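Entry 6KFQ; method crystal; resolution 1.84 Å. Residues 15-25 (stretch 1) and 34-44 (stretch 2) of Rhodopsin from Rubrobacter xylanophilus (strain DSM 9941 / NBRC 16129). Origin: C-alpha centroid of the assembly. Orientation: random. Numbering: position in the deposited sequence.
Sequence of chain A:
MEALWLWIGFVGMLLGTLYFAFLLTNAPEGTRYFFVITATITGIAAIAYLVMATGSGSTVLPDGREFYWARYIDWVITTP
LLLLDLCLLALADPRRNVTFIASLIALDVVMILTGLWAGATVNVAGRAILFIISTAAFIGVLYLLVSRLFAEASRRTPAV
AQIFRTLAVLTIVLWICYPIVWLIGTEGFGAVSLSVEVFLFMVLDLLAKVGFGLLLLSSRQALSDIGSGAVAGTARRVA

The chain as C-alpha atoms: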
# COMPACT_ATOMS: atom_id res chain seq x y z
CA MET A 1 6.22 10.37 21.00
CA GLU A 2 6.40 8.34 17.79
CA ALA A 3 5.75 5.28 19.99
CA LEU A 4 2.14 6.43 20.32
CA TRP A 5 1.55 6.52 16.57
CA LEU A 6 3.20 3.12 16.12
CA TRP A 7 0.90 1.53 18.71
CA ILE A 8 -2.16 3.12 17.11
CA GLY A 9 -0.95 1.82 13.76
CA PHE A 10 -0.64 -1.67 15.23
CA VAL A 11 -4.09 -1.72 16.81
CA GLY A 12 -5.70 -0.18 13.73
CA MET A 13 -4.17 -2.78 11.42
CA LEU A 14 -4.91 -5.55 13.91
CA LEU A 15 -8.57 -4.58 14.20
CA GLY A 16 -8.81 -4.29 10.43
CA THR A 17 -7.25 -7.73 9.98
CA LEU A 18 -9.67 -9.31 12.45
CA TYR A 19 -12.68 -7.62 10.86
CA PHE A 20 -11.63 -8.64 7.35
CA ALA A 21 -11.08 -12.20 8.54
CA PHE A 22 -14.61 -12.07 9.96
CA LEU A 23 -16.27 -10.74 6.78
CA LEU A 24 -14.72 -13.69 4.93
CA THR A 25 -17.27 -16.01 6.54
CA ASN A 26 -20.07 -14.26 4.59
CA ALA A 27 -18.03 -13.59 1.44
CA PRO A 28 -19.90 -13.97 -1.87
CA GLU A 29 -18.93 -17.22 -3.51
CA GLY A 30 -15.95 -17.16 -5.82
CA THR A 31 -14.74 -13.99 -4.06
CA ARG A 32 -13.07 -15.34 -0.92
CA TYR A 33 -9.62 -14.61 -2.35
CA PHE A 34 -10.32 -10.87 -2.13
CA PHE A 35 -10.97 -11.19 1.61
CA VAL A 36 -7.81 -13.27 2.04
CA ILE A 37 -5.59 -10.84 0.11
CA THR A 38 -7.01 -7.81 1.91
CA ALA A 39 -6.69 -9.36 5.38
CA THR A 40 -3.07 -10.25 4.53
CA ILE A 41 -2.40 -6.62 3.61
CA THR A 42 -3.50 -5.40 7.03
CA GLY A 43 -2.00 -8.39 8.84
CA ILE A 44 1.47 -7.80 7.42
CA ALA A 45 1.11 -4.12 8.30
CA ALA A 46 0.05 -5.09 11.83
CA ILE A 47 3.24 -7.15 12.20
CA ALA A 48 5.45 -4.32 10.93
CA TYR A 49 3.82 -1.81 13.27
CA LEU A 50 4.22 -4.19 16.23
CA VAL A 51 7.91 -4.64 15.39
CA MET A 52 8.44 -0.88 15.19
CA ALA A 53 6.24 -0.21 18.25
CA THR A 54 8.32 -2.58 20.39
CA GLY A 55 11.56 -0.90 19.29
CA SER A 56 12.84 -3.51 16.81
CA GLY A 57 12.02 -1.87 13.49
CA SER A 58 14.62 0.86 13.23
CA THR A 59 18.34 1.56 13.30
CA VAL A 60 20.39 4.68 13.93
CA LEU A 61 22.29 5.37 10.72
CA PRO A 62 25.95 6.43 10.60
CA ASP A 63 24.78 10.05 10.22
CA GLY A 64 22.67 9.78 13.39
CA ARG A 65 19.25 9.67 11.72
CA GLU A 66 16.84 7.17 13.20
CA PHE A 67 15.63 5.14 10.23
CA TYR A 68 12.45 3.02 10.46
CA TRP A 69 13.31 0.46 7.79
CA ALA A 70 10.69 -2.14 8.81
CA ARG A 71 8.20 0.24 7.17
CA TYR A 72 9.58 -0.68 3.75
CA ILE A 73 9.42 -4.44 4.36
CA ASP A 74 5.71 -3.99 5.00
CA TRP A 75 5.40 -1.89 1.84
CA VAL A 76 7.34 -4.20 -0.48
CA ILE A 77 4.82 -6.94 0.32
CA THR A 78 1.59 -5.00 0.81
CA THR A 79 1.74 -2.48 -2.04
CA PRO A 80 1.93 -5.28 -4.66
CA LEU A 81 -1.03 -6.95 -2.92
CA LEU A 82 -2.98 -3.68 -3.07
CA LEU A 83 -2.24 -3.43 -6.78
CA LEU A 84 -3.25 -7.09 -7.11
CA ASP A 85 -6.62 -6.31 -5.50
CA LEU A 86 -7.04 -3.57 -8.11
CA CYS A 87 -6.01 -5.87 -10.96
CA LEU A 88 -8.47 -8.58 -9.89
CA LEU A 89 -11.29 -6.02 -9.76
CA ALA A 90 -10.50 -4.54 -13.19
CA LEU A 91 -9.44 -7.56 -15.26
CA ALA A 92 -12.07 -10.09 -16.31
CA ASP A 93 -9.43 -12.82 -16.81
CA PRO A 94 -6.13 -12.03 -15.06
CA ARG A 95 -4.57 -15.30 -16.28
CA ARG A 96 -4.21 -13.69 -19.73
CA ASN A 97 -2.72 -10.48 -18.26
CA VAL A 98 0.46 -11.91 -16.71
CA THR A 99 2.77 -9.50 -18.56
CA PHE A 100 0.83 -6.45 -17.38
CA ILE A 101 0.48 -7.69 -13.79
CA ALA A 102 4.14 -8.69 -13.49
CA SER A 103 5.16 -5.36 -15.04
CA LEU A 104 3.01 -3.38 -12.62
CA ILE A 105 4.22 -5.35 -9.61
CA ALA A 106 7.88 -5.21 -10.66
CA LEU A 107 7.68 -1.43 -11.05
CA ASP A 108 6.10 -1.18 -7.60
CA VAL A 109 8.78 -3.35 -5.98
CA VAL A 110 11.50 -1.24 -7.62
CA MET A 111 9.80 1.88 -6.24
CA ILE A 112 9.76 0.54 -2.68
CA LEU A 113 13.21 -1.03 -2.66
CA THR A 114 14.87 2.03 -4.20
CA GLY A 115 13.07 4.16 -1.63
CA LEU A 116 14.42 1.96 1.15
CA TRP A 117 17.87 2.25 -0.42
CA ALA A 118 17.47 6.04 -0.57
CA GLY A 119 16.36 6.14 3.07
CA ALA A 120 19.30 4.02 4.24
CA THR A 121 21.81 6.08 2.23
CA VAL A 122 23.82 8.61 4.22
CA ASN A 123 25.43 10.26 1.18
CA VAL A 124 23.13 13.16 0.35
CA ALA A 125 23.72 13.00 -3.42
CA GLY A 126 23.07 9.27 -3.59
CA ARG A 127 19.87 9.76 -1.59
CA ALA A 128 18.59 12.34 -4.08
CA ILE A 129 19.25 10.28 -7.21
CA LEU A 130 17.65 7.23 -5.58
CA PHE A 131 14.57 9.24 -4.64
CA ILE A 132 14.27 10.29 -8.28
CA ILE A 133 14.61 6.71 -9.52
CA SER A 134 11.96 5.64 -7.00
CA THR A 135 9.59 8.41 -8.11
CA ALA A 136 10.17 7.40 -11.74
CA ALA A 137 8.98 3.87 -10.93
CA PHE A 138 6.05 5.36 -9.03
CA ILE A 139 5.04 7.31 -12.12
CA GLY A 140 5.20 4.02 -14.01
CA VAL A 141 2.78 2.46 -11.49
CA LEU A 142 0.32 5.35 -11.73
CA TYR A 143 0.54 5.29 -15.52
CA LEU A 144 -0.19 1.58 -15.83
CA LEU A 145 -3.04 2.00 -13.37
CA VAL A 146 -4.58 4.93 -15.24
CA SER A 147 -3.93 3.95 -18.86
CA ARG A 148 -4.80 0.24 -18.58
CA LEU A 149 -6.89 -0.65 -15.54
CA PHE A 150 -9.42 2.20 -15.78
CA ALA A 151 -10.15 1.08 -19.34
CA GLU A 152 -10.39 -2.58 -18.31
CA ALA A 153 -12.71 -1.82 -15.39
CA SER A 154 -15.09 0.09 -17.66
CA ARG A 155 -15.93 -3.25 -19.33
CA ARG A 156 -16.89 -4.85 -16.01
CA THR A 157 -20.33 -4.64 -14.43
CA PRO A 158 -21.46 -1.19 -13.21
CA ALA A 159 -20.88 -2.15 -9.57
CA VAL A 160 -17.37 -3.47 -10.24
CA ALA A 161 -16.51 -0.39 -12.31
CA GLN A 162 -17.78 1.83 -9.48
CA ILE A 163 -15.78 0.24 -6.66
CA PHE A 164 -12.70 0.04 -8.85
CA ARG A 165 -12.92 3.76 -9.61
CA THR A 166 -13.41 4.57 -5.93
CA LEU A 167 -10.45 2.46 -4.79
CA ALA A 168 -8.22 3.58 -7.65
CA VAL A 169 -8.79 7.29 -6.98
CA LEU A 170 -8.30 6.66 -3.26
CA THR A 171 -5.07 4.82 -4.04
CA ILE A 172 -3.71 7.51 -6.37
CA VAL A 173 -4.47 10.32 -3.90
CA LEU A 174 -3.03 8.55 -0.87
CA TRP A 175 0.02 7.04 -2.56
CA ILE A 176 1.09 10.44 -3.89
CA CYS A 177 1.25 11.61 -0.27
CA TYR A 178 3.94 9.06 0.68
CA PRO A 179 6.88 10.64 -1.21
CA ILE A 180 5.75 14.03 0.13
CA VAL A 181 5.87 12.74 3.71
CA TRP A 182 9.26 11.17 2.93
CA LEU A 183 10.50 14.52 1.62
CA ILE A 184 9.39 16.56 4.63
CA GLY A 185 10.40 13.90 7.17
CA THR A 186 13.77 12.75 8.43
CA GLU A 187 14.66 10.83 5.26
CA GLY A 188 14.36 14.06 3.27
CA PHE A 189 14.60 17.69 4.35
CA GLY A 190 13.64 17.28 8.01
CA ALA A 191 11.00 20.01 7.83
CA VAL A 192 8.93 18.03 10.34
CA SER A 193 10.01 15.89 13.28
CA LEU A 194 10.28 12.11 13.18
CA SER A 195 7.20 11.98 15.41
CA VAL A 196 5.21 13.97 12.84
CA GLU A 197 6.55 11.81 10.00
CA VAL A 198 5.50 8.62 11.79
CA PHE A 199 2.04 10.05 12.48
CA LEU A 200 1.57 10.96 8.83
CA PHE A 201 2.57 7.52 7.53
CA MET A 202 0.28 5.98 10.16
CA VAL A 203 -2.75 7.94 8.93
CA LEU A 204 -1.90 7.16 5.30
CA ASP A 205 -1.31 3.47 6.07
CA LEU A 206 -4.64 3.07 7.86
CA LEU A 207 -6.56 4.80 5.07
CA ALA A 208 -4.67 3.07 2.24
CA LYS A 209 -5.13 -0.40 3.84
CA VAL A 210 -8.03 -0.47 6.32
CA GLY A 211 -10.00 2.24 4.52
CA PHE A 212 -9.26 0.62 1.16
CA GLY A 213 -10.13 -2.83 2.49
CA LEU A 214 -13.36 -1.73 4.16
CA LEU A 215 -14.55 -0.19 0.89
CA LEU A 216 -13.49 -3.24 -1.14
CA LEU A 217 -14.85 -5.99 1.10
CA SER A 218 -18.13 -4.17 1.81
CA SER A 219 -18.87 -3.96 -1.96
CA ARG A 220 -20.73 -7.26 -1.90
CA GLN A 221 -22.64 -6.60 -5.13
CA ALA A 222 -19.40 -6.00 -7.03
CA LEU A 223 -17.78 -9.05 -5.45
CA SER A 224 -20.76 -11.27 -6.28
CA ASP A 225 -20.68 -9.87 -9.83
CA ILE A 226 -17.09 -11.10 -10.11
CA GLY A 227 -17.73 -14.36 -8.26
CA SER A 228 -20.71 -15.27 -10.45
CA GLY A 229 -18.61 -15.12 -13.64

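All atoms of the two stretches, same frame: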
# COMPACT_ATOMS: atom_id res chain seq x y z
N LEU A 15 -7.12 -4.57 14.24
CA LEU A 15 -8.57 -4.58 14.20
C LEU A 15 -9.08 -4.75 12.77
O LEU A 15 -10.06 -5.47 12.53
CB LEU A 15 -9.13 -3.30 14.81
CG LEU A 15 -8.96 -3.10 16.31
CD1 LEU A 15 -9.61 -1.80 16.72
CD2 LEU A 15 -9.57 -4.27 17.09
N GLY A 16 -8.44 -4.08 11.82
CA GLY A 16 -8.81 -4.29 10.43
C GLY A 16 -8.62 -5.72 9.98
O GLY A 16 -9.48 -6.29 9.30
N THR A 17 -7.50 -6.34 10.37
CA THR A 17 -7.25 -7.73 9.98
C THR A 17 -8.32 -8.66 10.55
O THR A 17 -8.83 -9.54 9.85
CB THR A 17 -5.86 -8.17 10.44
OG1 THR A 17 -4.87 -7.26 9.95
CG2 THR A 17 -5.55 -9.57 9.92
N LEU A 18 -8.65 -8.47 11.83
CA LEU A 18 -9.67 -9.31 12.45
C LEU A 18 -11.02 -9.11 11.80
O LEU A 18 -11.75 -10.09 11.55
CB LEU A 18 -9.74 -9.00 13.95
CG LEU A 18 -8.45 -9.20 14.75
CD1 LEU A 18 -8.69 -8.96 16.24
CD2 LEU A 18 -7.89 -10.59 14.50
N TYR A 19 -11.39 -7.86 11.51
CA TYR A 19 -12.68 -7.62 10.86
C TYR A 19 -12.72 -8.21 9.46
O TYR A 19 -13.73 -8.80 9.06
CB TYR A 19 -12.97 -6.12 10.80
CG TYR A 19 -14.35 -5.81 10.29
CD1 TYR A 19 -14.55 -4.93 9.23
CD2 TYR A 19 -15.48 -6.41 10.87
CE1 TYR A 19 -15.82 -4.65 8.77
CE2 TYR A 19 -16.75 -6.13 10.41
CZ TYR A 19 -16.92 -5.24 9.36
OH TYR A 19 -18.18 -4.96 8.89
N PHE A 20 -11.64 -8.06 8.69
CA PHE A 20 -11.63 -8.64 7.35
C PHE A 20 -11.66 -10.16 7.40
O PHE A 20 -12.32 -10.80 6.57
CB PHE A 20 -10.40 -8.16 6.56
CG PHE A 20 -10.34 -6.68 6.35
CD1 PHE A 20 -11.47 -5.90 6.51
CD2 PHE A 20 -9.15 -6.07 5.96
CE1 PHE A 20 -11.41 -4.53 6.33
CE2 PHE A 20 -9.09 -4.71 5.76
CZ PHE A 20 -10.22 -3.94 5.95
N ALA A 21 -10.98 -10.76 8.38
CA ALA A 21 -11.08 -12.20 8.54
C ALA A 21 -12.51 -12.61 8.87
O ALA A 21 -12.98 -13.67 8.43
CB ALA A 21 -10.11 -12.69 9.62
N PHE A 22 -13.22 -11.77 9.63
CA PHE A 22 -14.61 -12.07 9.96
C PHE A 22 -15.51 -11.99 8.73
O PHE A 22 -16.34 -12.88 8.50
CB PHE A 22 -15.12 -11.12 11.04
CG PHE A 22 -16.58 -11.26 11.31
CD1 PHE A 22 -17.05 -12.26 12.16
CD2 PHE A 22 -17.50 -10.41 10.71
CE1 PHE A 22 -18.40 -12.41 12.39
CE2 PHE A 22 -18.86 -10.57 10.95
CZ PHE A 22 -19.31 -11.57 11.79
N LEU A 23 -15.40 -10.91 7.95
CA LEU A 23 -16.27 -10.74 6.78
C LEU A 23 -16.11 -11.89 5.79
O LEU A 23 -17.03 -12.16 5.00
CB LEU A 23 -15.97 -9.42 6.07
CG LEU A 23 -16.15 -8.09 6.79
CD1 LEU A 23 -15.54 -6.97 5.92
CD2 LEU A 23 -17.63 -7.83 7.06
N LEU A 24 -14.96 -12.56 5.82
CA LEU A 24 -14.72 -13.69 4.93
C LEU A 24 -15.81 -14.75 5.07
O LEU A 24 -16.20 -15.39 4.09
CB LEU A 24 -13.34 -14.28 5.21
CG LEU A 24 -12.74 -15.37 4.31
CD1 LEU A 24 -11.23 -15.41 4.49
CD2 LEU A 24 -13.31 -16.74 4.61
N THR A 25 -16.31 -14.94 6.29
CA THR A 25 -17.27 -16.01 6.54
C THR A 25 -18.61 -15.77 5.85
O THR A 25 -19.41 -16.71 5.75
CB THR A 25 -17.47 -16.19 8.05
OG1 THR A 25 -18.18 -15.06 8.59
CG2 THR A 25 -16.12 -16.30 8.74
N PHE A 34 -10.42 -12.29 -2.44
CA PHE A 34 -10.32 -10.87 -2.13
C PHE A 34 -10.18 -10.65 -0.63
O PHE A 34 -9.33 -9.87 -0.17
CB PHE A 34 -11.55 -10.12 -2.65
CG PHE A 34 -11.51 -9.82 -4.11
CD1 PHE A 34 -10.59 -8.91 -4.62
CD2 PHE A 34 -12.41 -10.42 -4.98
CE1 PHE A 34 -10.56 -8.62 -5.98
CE2 PHE A 34 -12.38 -10.13 -6.35
CZ PHE A 34 -11.45 -9.23 -6.84
N PHE A 35 -11.01 -11.34 0.16
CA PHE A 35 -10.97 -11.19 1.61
C PHE A 35 -9.64 -11.68 2.16
O PHE A 35 -9.09 -11.09 3.11
CB PHE A 35 -12.15 -11.94 2.24
CG PHE A 35 -13.49 -11.37 1.87
CD1 PHE A 35 -14.17 -10.56 2.76
CD2 PHE A 35 -14.04 -11.60 0.62
CE1 PHE A 35 -15.39 -10.01 2.41
CE2 PHE A 35 -15.25 -11.05 0.26
CZ PHE A 35 -15.93 -10.26 1.16
N VAL A 36 -9.09 -12.74 1.58
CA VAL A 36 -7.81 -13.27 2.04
C VAL A 36 -6.68 -12.30 1.73
O VAL A 36 -5.84 -12.00 2.59
CB VAL A 36 -7.55 -14.66 1.41
CG1 VAL A 36 -6.18 -15.17 1.80
CG2 VAL A 36 -8.63 -15.63 1.84
N ILE A 37 -6.64 -11.79 0.49
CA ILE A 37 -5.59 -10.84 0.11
C ILE A 37 -5.65 -9.59 0.97
O ILE A 37 -4.62 -9.07 1.41
CB ILE A 37 -5.72 -10.47 -1.38
CG1 ILE A 37 -5.50 -11.70 -2.27
CG2 ILE A 37 -4.76 -9.35 -1.74
CD1 ILE A 37 -5.70 -11.41 -3.77
N THR A 38 -6.86 -9.08 1.21
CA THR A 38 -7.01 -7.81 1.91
C THR A 38 -6.73 -7.95 3.40
O THR A 38 -6.19 -7.02 4.03
CB THR A 38 -8.41 -7.25 1.66
OG1 THR A 38 -8.60 -7.12 0.24
CG2 THR A 38 -8.57 -5.90 2.30
N ALA A 39 -7.06 -9.11 3.99
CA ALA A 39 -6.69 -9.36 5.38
C ALA A 39 -5.18 -9.58 5.53
O ALA A 39 -4.62 -9.27 6.59
CB ALA A 39 -7.47 -10.56 5.92
N THR A 40 -4.53 -10.11 4.50
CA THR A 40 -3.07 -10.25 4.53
C THR A 40 -2.38 -8.90 4.45
O THR A 40 -1.34 -8.69 5.08
CB THR A 40 -2.60 -11.16 3.39
OG1 THR A 40 -3.04 -12.50 3.63
CG2 THR A 40 -1.09 -11.15 3.27
N ILE A 41 -2.95 -7.97 3.68
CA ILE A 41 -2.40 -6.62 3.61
C ILE A 41 -2.35 -5.99 5.00
O ILE A 41 -1.31 -5.50 5.44
CB ILE A 41 -3.22 -5.76 2.63
CG1 ILE A 41 -2.96 -6.22 1.18
CG2 ILE A 41 -2.91 -4.27 2.80
CD1 ILE A 41 -3.94 -5.67 0.16
N THR A 42 -3.48 -6.02 5.71
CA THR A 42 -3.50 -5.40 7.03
C THR A 42 -2.72 -6.22 8.05
O THR A 42 -2.10 -5.65 8.95
CB THR A 42 -4.94 -5.19 7.50
OG1 THR A 42 -5.68 -6.41 7.38
CG2 THR A 42 -5.61 -4.08 6.69
N GLY A 43 -2.72 -7.55 7.90
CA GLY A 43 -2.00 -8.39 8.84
C GLY A 43 -0.50 -8.18 8.79
O GLY A 43 0.16 -8.07 9.82
N ILE A 44 0.05 -8.10 7.57
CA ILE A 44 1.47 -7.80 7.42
C ILE A 44 1.78 -6.43 8.00
O ILE A 44 2.78 -6.24 8.70
CB ILE A 44 1.89 -7.90 5.94
CG1 ILE A 44 1.94 -9.37 5.49
CG2 ILE A 44 3.24 -7.21 5.70
CD1 ILE A 44 3.08 -10.15 6.12

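Two threonine hydroxyls meet in an otherwise largely apolar contact between two antiparallel helices. Thr 17 OG1 and Thr 42 OG1 lie 2.8 Å apart, at hydrogen-bonding distance. Thr 42 OG1 has one proton and two acceptors within reach, Thr 17 OG1 and, 3.2 Å from Thr 42 OG1, Ala 39 O of its own helix; the geometry does not choose between them. Thr 17 OG1 has a further hydrogen bond to a residue just outside the stretches. Gly 43 N comes within 3.0 Å of Thr 17 OG1, but the angle is poor for a hydrogen bond. That amide is instead bonded to Ala 39 O, with 2.9 Å between Gly 43 N and the oxygen, as the helix requires.

The helices run at 164° to each other, and their axes approach to 8.1 Å. Small residues let the backbones come close here. The CA atoms of Thr 17 and Ala 39 are 4.9 Å apart. Thr 17 has the m rotamer. Its CA-to-CB bond points sideways, yet its branched side chain serves two contacts: OG1 reaches Thr 42, and CG2 packs 3.5 Å from Ala 39 O. Thr 42 has the p rotamer, and its CA-to-CB bond points toward the first helix.

The two glycines also sit in this part of the contact. At Gly 16, an ideal CB would point toward the second helix and lie 3.8 Å from Thr 42 CG2. At Gly 43, an ideal CB would lie 3.5 Å from Thr 17 CG2 and would be crowded by Ala 39 O at 3.1 Å. Both glycines are buried.

Phe 20 fills the middle of the contact. It is buried, and its CA-to-CB bond points toward the second helix. Phe 20 CB rests 3.8 Å from Ala 39 CB, a small apolar contact where the helices are close. The ring reaches two of the three threonines of the facing helix, Thr 38 and Thr 42. Phe 20 CE2 is 3.7 Å from Thr 38 CG2 and 3.7 Å from Thr 42 CG2. Thr 38 O lies at the ring edge, 3.7 Å from Phe 20 CD2. Threonine suits these places because its methyl can pack against the ring while its hydroxyl bonds elsewhere. Thr 38 OG1 is satisfied by a partner elsewhere in the structure.

Phe 35 plays the matching part from the second helix. It too is buried, and its CA-to-CB bond points toward the first stretch. Its ring packs beside the last turn of the first stretch. Phe 35 CE1 is 3.8 Å from Leu 23 CB and 3.7 Å from Leu 23 O. Leu 24 CB meets Phe 35 CB at 4.0 Å. Leu 24 then extends to Val 36, with Leu 24 CD1 3.7 Å from Val 36 CG2. This last contact lies toward the exposed margin.

Together the stretches bury 490 Å², with Phe 35 and Phe 20 the most covered residues. The CA-to-CB bonds of Leu 18 and Phe 22 point away from the second helix, and neither residue takes part.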